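Uncharacterized protein (Bacteroides ovatus, PDB 3P02) is of unknown function but joins an E-set-like beta domain to a second domain built on an extended antiparallel beta sheet. Local coordinates at residues T25-R30 with I109-D114; K94-P99 with A105-E110; N155-R160 with T265-S270; N186-T189 with V193-Y196. All blocks are in the same frame, centred on the assembly; numbering follows the deposited sequence.

Contact 1. Residues T25-R30 with I109-D114; sequences TDVHVR and IEFSLD. With EDO (1,2-ethanediol), chain G.
The ring of F111 is met from across the contact by V27, whose CG1 lies 3.8 Å from F111 CE2 and only a little farther from CD2. The approach is slanted. One face of the same ring is covered from within its own strand: the CG2 methyl of I109 rides 3.6 Å above the ring plane, shifted toward the rim. V27 reaches the phenyl because its CG1 stands opposite the backbone N (chi1 175°), which carries that branch out toward F111.

Two residues along each segment, V29 meets L113. Here a single methyl does the work, L113 CD1, which is 3.8 Å from V29 CG2 and almost as near to V29 CB and CG1, so it rests across the branched end of the valine instead of touching one tip. All four residues are buried and the contact is purely apolar; the CA atoms of V29 and F111 are 8.1 Å apart, a spacing that side chains, not backbone bonds, must bridge. A 1,2-ethanediol, probably from the crystallisation liquor, sits outside this core beside the D114 carbonyl.

This is sheet-on-sheet packing, consistent with the immunoglobulin-like sandwich of the E-set clan. Strand 25-30 bonds to strand 146-154 in parallel through V27 and V29, while strand 104-112 belongs to the other sheet. Y39 of strand 36-45 lies against V27, Y90 of strand 90-91 against F111, and P151 of strand 146-154 against L113.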
loop_
_atom_site.group_PDB
_atom_site.type_symbol
_atom_site.label_atom_id
_atom_site.label_comp_id
_atom_site.label_asym_id
_atom_site.label_seq_id
_atom_site.Cartn_x
_atom_site.Cartn_y
_atom_site.Cartn_z
ATOM N N THR A 25 2.696 -10.199 4.571
ATOM C CA THR A 25 1.844 -9.634 5.609
ATOM C C THR A 25 1.847 -8.127 5.417
ATOM O O THR A 25 2.914 -7.511 5.433
ATOM C CB THR A 25 2.325 -10.024 7.008
ATOM O OG1 THR A 25 2.137 -11.431 7.174
ATOM C CG2 THR A 25 1.570 -9.273 8.110
ATOM N N ASP A 26 0.663 -7.538 5.241
ATOM C CA ASP A 26 0.571 -6.096 5.058
ATOM C C ASP A 26 0.665 -5.380 6.381
ATOM O O ASP A 26 0.078 -5.816 7.374
ATOM C CB ASP A 26 -0.756 -5.717 4.374
ATOM C CG ASP A 26 -0.899 -6.215 2.951
ATOM O OD1 ASP A 26 0.143 -6.556 2.322
ATOM O OD2 ASP A 26 -2.041 -6.204 2.439
ATOM N N VAL A 27 1.423 -4.279 6.390
ATOM C CA VAL A 27 1.619 -3.446 7.578
ATOM C C VAL A 27 1.056 -2.083 7.231
ATOM O O VAL A 27 1.598 -1.396 6.371
ATOM C CB VAL A 27 3.125 -3.389 7.982
ATOM C CG1 VAL A 27 3.331 -2.421 9.148
ATOM C CG2 VAL A 27 3.637 -4.787 8.369
ATOM N N HIS A 28 -0.038 -1.691 7.884
ATOM C CA HIS A 28 -0.719 -0.451 7.540
ATOM C C HIS A 28 -0.091 0.732 8.250
ATOM O O HIS A 28 -0.094 0.797 9.480
ATOM C CB HIS A 28 -2.201 -0.579 7.909
ATOM C CG HIS A 28 -2.872 -1.734 7.248
ATOM N ND1 HIS A 28 -3.808 -2.493 7.918
ATOM C CD2 HIS A 28 -2.707 -2.238 5.998
ATOM C CE1 HIS A 28 -4.201 -3.409 7.053
ATOM N NE2 HIS A 28 -3.553 -3.301 5.890
ATOM N N VAL A 29 0.451 1.680 7.469
ATOM C CA VAL A 29 1.186 2.812 8.033
ATOM C C VAL A 29 0.548 4.143 7.618
ATOM O O VAL A 29 0.589 4.501 6.433
ATOM C CB VAL A 29 2.701 2.780 7.644
ATOM C CG1 VAL A 29 3.450 3.942 8.327
ATOM C CG2 VAL A 29 3.352 1.425 8.019
ATOM N N ARG A 30 0.060 4.916 8.605
ATOM C CA ARG A 30 -0.495 6.239 8.289
ATOM C C ARG A 30 0.586 7.255 7.973
ATOM O O ARG A 30 1.527 7.412 8.754
ATOM C CB ARG A 30 -1.368 6.792 9.426
ATOM C CG ARG A 30 -1.991 8.131 8.996
ATOM C CD ARG A 30 -2.892 8.718 10.027
ATOM N NE ARG A 30 -4.224 8.111 10.024
ATOM C CZ ARG A 30 -5.243 8.486 9.255
ATOM N NH1 ARG A 30 -5.056 9.361 8.270
ATOM N NH2 ARG A 30 -6.427 7.916 9.398
ATOM N N ILE A 109 9.115 -3.748 14.985
ATOM C CA ILE A 109 9.755 -3.159 13.815
ATOM C C ILE A 109 9.265 -1.730 13.677
ATOM O O ILE A 109 8.078 -1.522 13.412
ATOM C CB ILE A 109 9.513 -3.963 12.515
ATOM C CG1 ILE A 109 9.950 -5.443 12.700
ATOM C CG2 ILE A 109 10.261 -3.303 11.337
ATOM C CD1 ILE A 109 9.005 -6.420 12.260
ATOM N N GLU A 110 10.183 -0.756 13.825
ATOM C CA GLU A 110 9.819 0.648 13.685
ATOM C C GLU A 110 9.961 1.063 12.241
ATOM O O GLU A 110 11.070 1.063 11.709
ATOM C CB GLU A 110 10.684 1.531 14.586
ATOM C CG GLU A 110 10.394 1.305 16.070
ATOM C CD GLU A 110 11.147 2.179 17.059
ATOM O OE1 GLU A 110 12.025 2.962 16.624
ATOM O OE2 GLU A 110 10.854 2.085 18.274
ATOM N N PHE A 111 8.847 1.332 11.581
ATOM C CA PHE A 111 8.876 1.831 10.210
ATOM C C PHE A 111 8.901 3.357 10.224
ATOM O O PHE A 111 8.146 3.973 11.001
ATOM C CB PHE A 111 7.638 1.352 9.448
ATOM C CG PHE A 111 7.701 -0.130 9.142
ATOM C CD1 PHE A 111 8.471 -0.603 8.082
ATOM C CD2 PHE A 111 7.044 -1.053 9.948
ATOM C CE1 PHE A 111 8.505 -1.961 7.769
ATOM C CE2 PHE A 111 7.099 -2.420 9.650
ATOM C CZ PHE A 111 7.844 -2.863 8.572
ATOM N N SER A 112 9.735 3.955 9.358
ATOM C CA SER A 112 9.849 5.413 9.187
ATOM C C SER A 112 9.839 5.640 7.698
ATOM O O SER A 112 10.872 5.508 7.045
ATOM C CB SER A 112 11.125 5.930 9.848
ATOM O OG SER A 112 11.081 5.721 11.249
ATOM N N LEU A 113 8.631 5.840 7.123
ATOM C CA LEU A 113 8.481 5.842 5.668
ATOM C C LEU A 113 8.346 7.172 4.956
ATOM O O LEU A 113 7.980 7.166 3.775
ATOM C CB LEU A 113 7.257 4.968 5.324
ATOM C CG LEU A 113 7.190 3.580 6.043
ATOM C CD1 LEU A 113 5.987 2.805 5.580
ATOM C CD2 LEU A 113 8.465 2.734 5.770
ATOM N N ASP A 114 8.713 8.281 5.606
ATOM C CA ASP A 114 8.666 9.589 4.929
ATOM C C ASP A 114 9.468 9.536 3.650
ATOM O O ASP A 114 10.586 9.005 3.629
ATOM C CB ASP A 114 9.196 10.696 5.852
ATOM C CG ASP A 114 8.343 10.887 7.081
ATOM O OD1 ASP A 114 8.031 9.874 7.754
ATOM O OD2 ASP A 114 8.081 12.042 7.436
HETATM C C1 EDO G . 13.495 7.484 6.752
HETATM O O1 EDO G . 14.669 7.724 5.955
HETATM C C2 EDO G . 12.242 7.881 5.985
HETATM O O2 EDO G . 12.545 9.031 5.196
#

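Contact 2. Residues K94-P99 with A105-E110; sequences KELTIP and ALLPIE
Strands 95-98 and 105-110 run nearly antiparallel, at 164° between their directions, but their axes approach no closer than 8.5 Å, so they face each other from two different sheets instead of pairing within one. The gap narrows toward the far end of strand 95-98, where the CA atoms of I98 and A105 are 6.6 Å apart, against 8.1 Å between those of L96 and L107.

That narrower end is filled by I98. Its CG1 lies 3.7 Å from A105 CB, and CD1 is hardly farther, so the outer arm of the isoleucine runs alongside a single small methyl. The small A105 side chain is consistent with so close an approach of the two backbones. At the wider end two leucines span the gap: L96 CD1 and L107 CD1 meet at 4.1 Å, their side chains slanting across one another. L107 swings its CG opposite the backbone N (chi1 177°), which brings CD1 round to the partner strand. L96 is modelled in two conformers, and the one given has an unusual chi1 of -100°, so its other close approach, to the carbonyl of L106, is doubtful.

Around this pair, F59 of strand 55-61 touches both L96 and L107, and V45 of strand 36-45 touches I98. The backbones bond elsewhere, L96 with V57 and I98 with R55 on one side, A105 with V43 and L107 with L41 on the other. With methyl and methylene groups meeting between the sheets, the contact probably rests on apolar packing, though L96 and A105 remain partly exposed, and backbone pairing is left to each sheet separately.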
loop_
_atom_site.group_PDB
_atom_site.type_symbol
_atom_site.label_atom_id
_atom_site.label_comp_id
_atom_site.label_asym_id
_atom_site.label_seq_id
_atom_site.Cartn_x
_atom_site.Cartn_y
_atom_site.Cartn_z
ATOM N N LYS A 94 18.305 -6.848 16.584
ATOM C CA LYS A 94 18.859 -8.052 15.957
ATOM C C LYS A 94 18.772 -9.258 16.880
ATOM O O LYS A 94 18.895 -10.383 16.416
ATOM C CB LYS A 94 20.313 -7.842 15.502
ATOM C CG LYS A 94 20.487 -6.689 14.508
ATOM C CD LYS A 94 19.573 -6.745 13.246
ATOM C CE LYS A 94 18.934 -5.391 13.022
ATOM N NZ LYS A 94 18.468 -5.173 11.630
ATOM N N GLU A 95 18.559 -9.025 18.175
ATOM C CA GLU A 95 18.471 -10.086 19.171
ATOM C C GLU A 95 17.449 -9.799 20.231
ATOM O O GLU A 95 17.175 -8.646 20.556
ATOM C CB GLU A 95 19.825 -10.313 19.868
ATOM C CG GLU A 95 20.853 -11.004 18.992
ATOM C CD GLU A 95 22.209 -11.168 19.648
ATOM O OE1 GLU A 95 22.395 -10.652 20.774
ATOM O OE2 GLU A 95 23.083 -11.823 19.040
ATOM N N LEU A 96 16.935 -10.896 20.811
ATOM C CA LEU A 96 15.937 -10.911 21.877
ATOM C C LEU A 96 16.125 -12.142 22.731
ATOM O O LEU A 96 16.421 -13.216 22.194
ATOM C CB LEU A 96 14.517 -10.948 21.267
ATOM C CG LEU A 96 13.698 -9.654 21.159
ATOM C CD1 LEU A 96 14.084 -8.851 19.959
ATOM C CD2 LEU A 96 12.241 -9.984 20.946
ATOM N N THR A 97 15.913 -12.006 24.040
ATOM C CA THR A 97 15.941 -13.137 24.945
ATOM C C THR A 97 14.493 -13.508 25.241
ATOM O O THR A 97 13.680 -12.627 25.570
ATOM C CB THR A 97 16.731 -12.826 26.221
ATOM O OG1 THR A 97 18.107 -12.717 25.862
ATOM C CG2 THR A 97 16.561 -13.930 27.276
ATOM N N ILE A 98 14.146 -14.790 25.036
ATOM C CA ILE A 98 12.833 -15.298 25.402
ATOM C C ILE A 98 13.051 -16.114 26.677
ATOM O O ILE A 98 13.704 -17.158 26.622
ATOM C CB ILE A 98 12.112 -16.112 24.295
ATOM C CG1 ILE A 98 12.032 -15.342 22.961
ATOM C CG2 ILE A 98 10.718 -16.549 24.791
ATOM C CD1 ILE A 98 11.478 -16.216 21.782
ATOM N N PRO A 99 12.571 -15.635 27.841
ATOM C CA PRO A 99 12.794 -16.387 29.094
ATOM C C PRO A 99 12.191 -17.789 29.087
ATOM O O PRO A 99 11.170 -18.029 28.441
ATOM C CB PRO A 99 12.091 -15.525 30.151
ATOM C CG PRO A 99 12.013 -14.161 29.557
ATOM C CD PRO A 99 11.800 -14.397 28.084
ATOM N N ALA A 105 6.828 -14.135 22.108
ATOM C CA ALA A 105 7.639 -12.923 22.105
ATOM C C ALA A 105 7.177 -12.028 20.975
ATOM O O ALA A 105 6.342 -12.437 20.166
ATOM C CB ALA A 105 9.118 -13.263 21.947
ATOM N N LEU A 106 7.669 -10.787 20.957
ATOM C CA LEU A 106 7.326 -9.834 19.907
ATOM C C LEU A 106 8.564 -9.182 19.354
ATOM O O LEU A 106 9.450 -8.798 20.115
ATOM C CB LEU A 106 6.401 -8.752 20.473
ATOM C CG LEU A 106 4.948 -9.180 20.712
ATOM C CD1 LEU A 106 4.232 -8.100 21.443
ATOM C CD2 LEU A 106 4.216 -9.482 19.386
ATOM N N LEU A 107 8.622 -9.067 18.037
ATOM C CA LEU A 107 9.691 -8.355 17.383
ATOM C C LEU A 107 9.134 -7.003 16.979
ATOM O O LEU A 107 8.309 -6.952 16.065
ATOM C CB LEU A 107 10.268 -9.104 16.174
ATOM C CG LEU A 107 11.377 -8.340 15.395
ATOM C CD1 LEU A 107 12.594 -8.071 16.272
ATOM C CD2 LEU A 107 11.788 -9.109 14.163
ATOM N N PRO A 108 9.512 -5.919 17.667
ATOM C CA PRO A 108 8.982 -4.603 17.257
ATOM C C PRO A 108 9.802 -4.038 16.104
ATOM O O PRO A 108 11.030 -3.887 16.208
ATOM C CB PRO A 108 9.067 -3.750 18.522
ATOM C CG PRO A 108 10.094 -4.477 19.445
ATOM C CD PRO A 108 10.432 -5.818 18.827
ATOM N N ILE A 109 9.115 -3.748 14.985
ATOM C CA ILE A 109 9.755 -3.159 13.815
ATOM C C ILE A 109 9.265 -1.730 13.677
ATOM O O ILE A 109 8.078 -1.522 13.412
ATOM C CB ILE A 109 9.513 -3.963 12.515
ATOM C CG1 ILE A 109 9.950 -5.443 12.700
ATOM C CG2 ILE A 109 10.261 -3.303 11.337
ATOM C CD1 ILE A 109 9.005 -6.420 12.260
ATOM N N GLU A 110 10.183 -0.756 13.825
ATOM C CA GLU A 110 9.819 0.648 13.685
ATOM C C GLU A 110 9.961 1.063 12.241
ATOM O O GLU A 110 11.070 1.063 11.709
ATOM C CB GLU A 110 10.684 1.531 14.586
ATOM C CG GLU A 110 10.394 1.305 16.070
ATOM C CD GLU A 110 11.147 2.179 17.059
ATOM O OE1 GLU A 110 12.025 2.962 16.624
ATOM O OE2 GLU A 110 10.854 2.085 18.274
#

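Contact 3. Residues N155-R160 with T265-S270; sequences NEFSGR and TYIVIS. With EDO (1,2-ethanediol), chain C.
F157, whose ring meets I267 across the contact, is fixed at its backbone N by a 2.8 Å hydrogen bond to OD1 of N155, an Asx turn laid within the type I beta turn from N155 to S158. The donor lies 33° out of the plane of the side-chain carbonyl, and at 141° the bond is well short of straight. A second bond ties the same loop from the other end: N155 N donates to S158 OG at 2.9 Å. Together these two bonds help to fix the path of the chain as it leaves strand 146-154 and enters strand 159-162. At G159 the backbone angles would jam any side chain against the preceding carbonyl, so glycine is called for.

Held this way, the loop offers the F157 ring to strand 265-270. One face of the ring is covered by E156 CB, 3.9 Å above its centre, and F216 stacks on the same phenylalanine. I267 is the partner strand's contribution: its chain is extended, with chi2 at 170°, and it comes in at about a right angle to the phenylalanine side chain, its end methyl CD1 approaching the ring obliquely and lying 3.2 Å from E156 O. V251 and V297, from the strands flanking it, pack on I267 too, so the loop rests on one broad antiparallel sheet of the C-terminal domain. R299 secures the turn as well, its NH2 bonding to the backbone carbonyls of E156 and S158. The apolar touch itself comes down to one pair of carbons, F157 CD1 and I267 CD1, 4.0 Å apart.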
loop_
_atom_site.group_PDB
_atom_site.type_symbol
_atom_site.label_atom_id
_atom_site.label_comp_id
_atom_site.label_asym_id
_atom_site.label_seq_id
_atom_site.Cartn_x
_atom_site.Cartn_y
_atom_site.Cartn_z
ATOM N N ASN A 155 -3.522 7.642 3.906
ATOM C CA ASN A 155 -3.774 8.941 4.511
ATOM C C ASN A 155 -5.311 9.124 4.443
ATOM O O ASN A 155 -6.017 8.180 4.078
ATOM C CB ASN A 155 -2.955 10.058 3.841
ATOM C CG ASN A 155 -3.271 10.260 2.384
ATOM O OD1 ASN A 155 -4.352 9.964 1.917
ATOM N ND2 ASN A 155 -2.328 10.813 1.643
ATOM N N GLU A 156 -5.839 10.294 4.800
ATOM C CA GLU A 156 -7.288 10.520 4.781
ATOM C C GLU A 156 -7.895 10.350 3.389
ATOM O O GLU A 156 -9.077 10.028 3.269
ATOM C CB GLU A 156 -7.593 11.945 5.281
ATOM C CG GLU A 156 -9.068 12.301 5.262
ATOM C CD GLU A 156 -9.436 13.677 5.773
ATOM O OE1 GLU A 156 -8.537 14.427 6.215
ATOM O OE2 GLU A 156 -10.638 14.012 5.705
ATOM N N PHE A 157 -7.083 10.546 2.346
ATOM C CA PHE A 157 -7.571 10.598 0.958
ATOM C C PHE A 157 -7.126 9.491 0.056
ATOM O O PHE A 157 -7.308 9.609 -1.166
ATOM C CB PHE A 157 -7.015 11.911 0.355
ATOM C CG PHE A 157 -7.185 13.121 1.260
ATOM C CD1 PHE A 157 -8.442 13.676 1.471
ATOM C CD2 PHE A 157 -6.088 13.667 1.937
ATOM C CE1 PHE A 157 -8.606 14.756 2.339
ATOM C CE2 PHE A 157 -6.248 14.769 2.783
ATOM C CZ PHE A 157 -7.505 15.316 2.963
ATOM N N SER A 158 -6.515 8.437 0.612
ATOM C CA SER A 158 -5.920 7.401 -0.227
ATOM C C SER A 158 -6.759 6.140 -0.354
ATOM O O SER A 158 -7.747 5.937 0.342
ATOM C CB SER A 158 -4.546 7.035 0.333
ATOM O OG SER A 158 -4.674 6.390 1.595
ATOM N N GLY A 159 -6.310 5.256 -1.237
ATOM C CA GLY A 159 -6.910 3.943 -1.348
ATOM C C GLY A 159 -7.718 3.696 -2.587
ATOM O O GLY A 159 -7.484 4.306 -3.635
ATOM N N ARG A 160 -8.653 2.777 -2.461
ATOM C CA ARG A 160 -9.419 2.261 -3.591
ATOM C C ARG A 160 -10.646 3.123 -3.849
ATOM O O ARG A 160 -11.662 2.951 -3.189
ATOM C CB ARG A 160 -9.792 0.785 -3.365
ATOM C CG ARG A 160 -8.532 -0.082 -3.196
ATOM C CD ARG A 160 -8.858 -1.565 -3.047
ATOM N NE ARG A 160 -9.630 -1.828 -1.845
ATOM C CZ ARG A 160 -10.924 -2.137 -1.797
ATOM N NH1 ARG A 160 -11.650 -2.181 -2.911
ATOM N NH2 ARG A 160 -11.506 -2.388 -0.633
ATOM N N THR A 265 -17.681 7.267 5.741
ATOM C CA THR A 265 -16.942 8.466 5.357
ATOM C C THR A 265 -16.900 8.542 3.841
ATOM O O THR A 265 -16.447 7.594 3.179
ATOM C CB THR A 265 -15.549 8.495 5.982
ATOM O OG1 THR A 265 -15.722 8.646 7.396
ATOM C CG2 THR A 265 -14.696 9.653 5.442
ATOM N N TYR A 266 -17.342 9.687 3.290
ATOM C CA TYR A 266 -17.392 9.882 1.834
ATOM C C TYR A 266 -16.472 10.982 1.393
ATOM O O TYR A 266 -16.425 12.044 2.023
ATOM C CB TYR A 266 -18.839 10.241 1.396
ATOM C CG TYR A 266 -19.906 9.363 2.005
ATOM C CD1 TYR A 266 -20.128 8.068 1.535
ATOM C CD2 TYR A 266 -20.705 9.825 3.050
ATOM C CE1 TYR A 266 -21.114 7.253 2.098
ATOM C CE2 TYR A 266 -21.705 9.027 3.604
ATOM C CZ TYR A 266 -21.916 7.749 3.116
ATOM O OH TYR A 266 -22.891 6.970 3.686
ATOM N N ILE A 267 -15.697 10.721 0.329
ATOM C CA ILE A 267 -14.877 11.743 -0.310
ATOM C C ILE A 267 -15.294 11.734 -1.750
ATOM O O ILE A 267 -15.254 10.676 -2.390
ATOM C CB ILE A 267 -13.353 11.572 -0.135
ATOM C CG1 ILE A 267 -13.002 11.536 1.359
ATOM C CG2 ILE A 267 -12.597 12.749 -0.824
ATOM C CD1 ILE A 267 -11.545 11.126 1.631
ATOM N N VAL A 268 -15.707 12.886 -2.271
ATOM C CA VAL A 268 -16.114 12.949 -3.667
ATOM C C VAL A 268 -15.272 14.019 -4.334
ATOM O O VAL A 268 -15.251 15.152 -3.870
ATOM C CB VAL A 268 -17.632 13.192 -3.862
ATOM C CG1 VAL A 268 -17.986 13.219 -5.350
ATOM C CG2 VAL A 268 -18.464 12.128 -3.135
ATOM N N ILE A 269 -14.541 13.637 -5.384
ATOM C CA ILE A 269 -13.689 14.537 -6.176
ATOM C C ILE A 269 -14.420 14.837 -7.475
ATOM O O ILE A 269 -14.852 13.910 -8.157
ATOM C CB ILE A 269 -12.292 13.907 -6.448
ATOM C CG1 ILE A 269 -11.561 13.478 -5.124
ATOM C CG2 ILE A 269 -11.428 14.813 -7.321
ATOM C CD1 ILE A 269 -10.407 12.514 -5.355
ATOM N N SER A 270 -14.506 16.110 -7.846
ATOM C CA SER A 270 -15.180 16.504 -9.080
ATOM C C SER A 270 -14.318 17.436 -9.901
ATOM O O SER A 270 -13.227 17.820 -9.465
ATOM C CB SER A 270 -16.521 17.181 -8.777
ATOM O OG SER A 270 -17.390 16.353 -8.018
HETATM C C1 EDO C . -14.414 1.629 -4.662
HETATM O O1 EDO C . -14.023 2.151 -3.397
HETATM C C2 EDO C . -14.706 0.150 -4.516
HETATM O O2 EDO C . -15.674 -0.066 -3.480
#

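Contact 4. Residues N186-T189 with V193-Y196; sequences NVVT and VFFY
N186 and F194 form the tight part of this contact. Their backbones make an antiparallel hydrogen-bonded pair: N186 N donates to F194 O at 2.8 Å and 160°, and F194 N returns a bond to N186 O at 2.9 Å. On the same side of the sheet N186 CB sits over the F194 ring, 3.6 Å from its centroid and 18° off the normal, a CH-pi contact. The ring comes under that carbon because F194 holds CG in the cramped spot between its backbone N and carbonyl (chi1 63°). In the modelled conformer, one of two, N186 ND2 adds a weak bond to F194 O. With an alanine in place of F194, N186 CB and V188 CG2 would probably face a gap, and K211 would lose its cation-pi partner.

Toward the turn the contact becomes more open to solvent: V188, partly exposed, still touches the ring's edge in plane, CG2 3.5 Å from F194 CD2, but T189, also partly exposed, lies beyond the ring. V187 and V193 pair without hydrogen bonds, their side chains on the other face. Two adjacent antiparallel strands joined by a short turn, in which T189 OG1 bonds to the backbone N atoms of S191 and I192, form a beta hairpin.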
loop_
_atom_site.group_PDB
_atom_site.type_symbol
_atom_site.label_atom_id
_atom_site.label_comp_id
_atom_site.label_asym_id
_atom_site.label_seq_id
_atom_site.Cartn_x
_atom_site.Cartn_y
_atom_site.Cartn_z
ATOM N N ASN A 186 -2.478 6.508 -4.523
ATOM C CA ASN A 186 -1.236 6.174 -3.820
ATOM C C ASN A 186 -0.769 7.375 -3.032
ATOM O O ASN A 186 -1.086 8.500 -3.396
ATOM C CB ASN A 186 -0.209 5.741 -4.832
ATOM C CG ASN A 186 -0.771 4.684 -5.752
ATOM O OD1 ASN A 186 -1.100 3.588 -5.315
ATOM N ND2 ASN A 186 -1.088 5.059 -6.990
ATOM N N VAL A 187 -0.015 7.148 -1.964
ATOM C CA VAL A 187 0.385 8.206 -1.047
ATOM C C VAL A 187 1.726 8.864 -1.362
ATOM O O VAL A 187 2.721 8.172 -1.562
ATOM C CB VAL A 187 0.407 7.596 0.400
ATOM C CG1 VAL A 187 0.983 8.592 1.421
ATOM C CG2 VAL A 187 -0.986 7.131 0.829
ATOM N N VAL A 188 1.771 10.218 -1.272
ATOM C CA VAL A 188 3.014 10.979 -1.349
ATOM C C VAL A 188 3.243 11.610 0.053
ATOM O O VAL A 188 4.306 11.441 0.655
ATOM C CB VAL A 188 2.993 12.040 -2.483
ATOM C CG1 VAL A 188 4.358 12.713 -2.624
ATOM C CG2 VAL A 188 2.572 11.404 -3.830
ATOM N N THR A 189 2.251 12.388 0.537
ATOM C CA THR A 189 2.304 13.015 1.868
ATOM C C THR A 189 0.951 12.789 2.551
ATOM O O THR A 189 0.155 11.968 2.074
ATOM C CB THR A 189 2.634 14.526 1.755
ATOM O OG1 THR A 189 1.528 15.190 1.137
ATOM C CG2 THR A 189 3.926 14.824 0.992
ATOM N N VAL A 193 -1.552 12.795 -3.148
ATOM C CA VAL A 193 -1.645 11.428 -3.638
ATOM C C VAL A 193 -1.335 11.431 -5.129
ATOM O O VAL A 193 -1.181 12.487 -5.730
ATOM C CB VAL A 193 -3.074 10.817 -3.389
ATOM C CG1 VAL A 193 -3.439 10.762 -1.895
ATOM C CG2 VAL A 193 -4.146 11.556 -4.192
ATOM N N PHE A 194 -1.288 10.252 -5.727
ATOM C CA PHE A 194 -1.251 10.174 -7.183
ATOM C C PHE A 194 -2.025 8.960 -7.629
ATOM O O PHE A 194 -2.160 7.993 -6.880
ATOM C CB PHE A 194 0.164 10.123 -7.764
ATOM C CG PHE A 194 0.971 8.914 -7.378
ATOM C CD1 PHE A 194 0.897 7.733 -8.125
ATOM C CD2 PHE A 194 1.839 8.959 -6.287
ATOM C CE1 PHE A 194 1.686 6.621 -7.784
ATOM C CE2 PHE A 194 2.601 7.838 -5.930
ATOM C CZ PHE A 194 2.527 6.682 -6.685
ATOM N N PHE A 195 -2.538 9.018 -8.838
ATOM C CA PHE A 195 -3.141 7.869 -9.475
ATOM C C PHE A 195 -2.462 7.787 -10.829
ATOM O O PHE A 195 -1.689 8.689 -11.180
ATOM C CB PHE A 195 -4.674 7.983 -9.566
ATOM C CG PHE A 195 -5.192 9.077 -10.477
ATOM C CD1 PHE A 195 -5.283 10.401 -10.032
ATOM C CD2 PHE A 195 -5.559 8.790 -11.786
ATOM C CE1 PHE A 195 -5.703 11.426 -10.899
ATOM C CE2 PHE A 195 -6.029 9.813 -12.642
ATOM C CZ PHE A 195 -6.099 11.112 -12.183
ATOM N N TYR A 196 -2.779 6.758 -11.611
ATOM C CA TYR A 196 -2.200 6.656 -12.943
ATOM C C TYR A 196 -3.243 6.933 -14.022
ATOM O O TYR A 196 -4.332 6.366 -13.986
ATOM C CB TYR A 196 -1.618 5.247 -13.194
ATOM C CG TYR A 196 -0.589 4.803 -12.179
ATOM C CD1 TYR A 196 0.656 5.424 -12.099
ATOM C CD2 TYR A 196 -0.861 3.755 -11.298
ATOM C CE1 TYR A 196 1.607 5.019 -11.153
ATOM C CE2 TYR A 196 0.094 3.315 -10.383
ATOM C CZ TYR A 196 1.324 3.949 -10.312
ATOM O OH TYR A 196 2.234 3.498 -9.396
#

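Overall arrangement
Contacts 1 and 2 share strand 104-112 and lie 17 Å apart between centres, two points where the N-terminal domain's sheets face each other. Contacts 3 and 4 belong to the C-terminal domain, with centres 12 Å apart, and touch directly: N155 ND2 probably bonds to T189 O at 2.8 Å, and S158 CB packs on V187 CG2. Contact 1 packs on contact 3 through R30, whose NH1 lies 3.7 Å from E156 N; the nearest atoms of contacts 1 and 4 are about 6 Å apart. Contact 2 is remote, its centre about 37 Å from that of contact 3. The chain's end joins the domains too, W317 stacking on H28 and accepting from R160 NE.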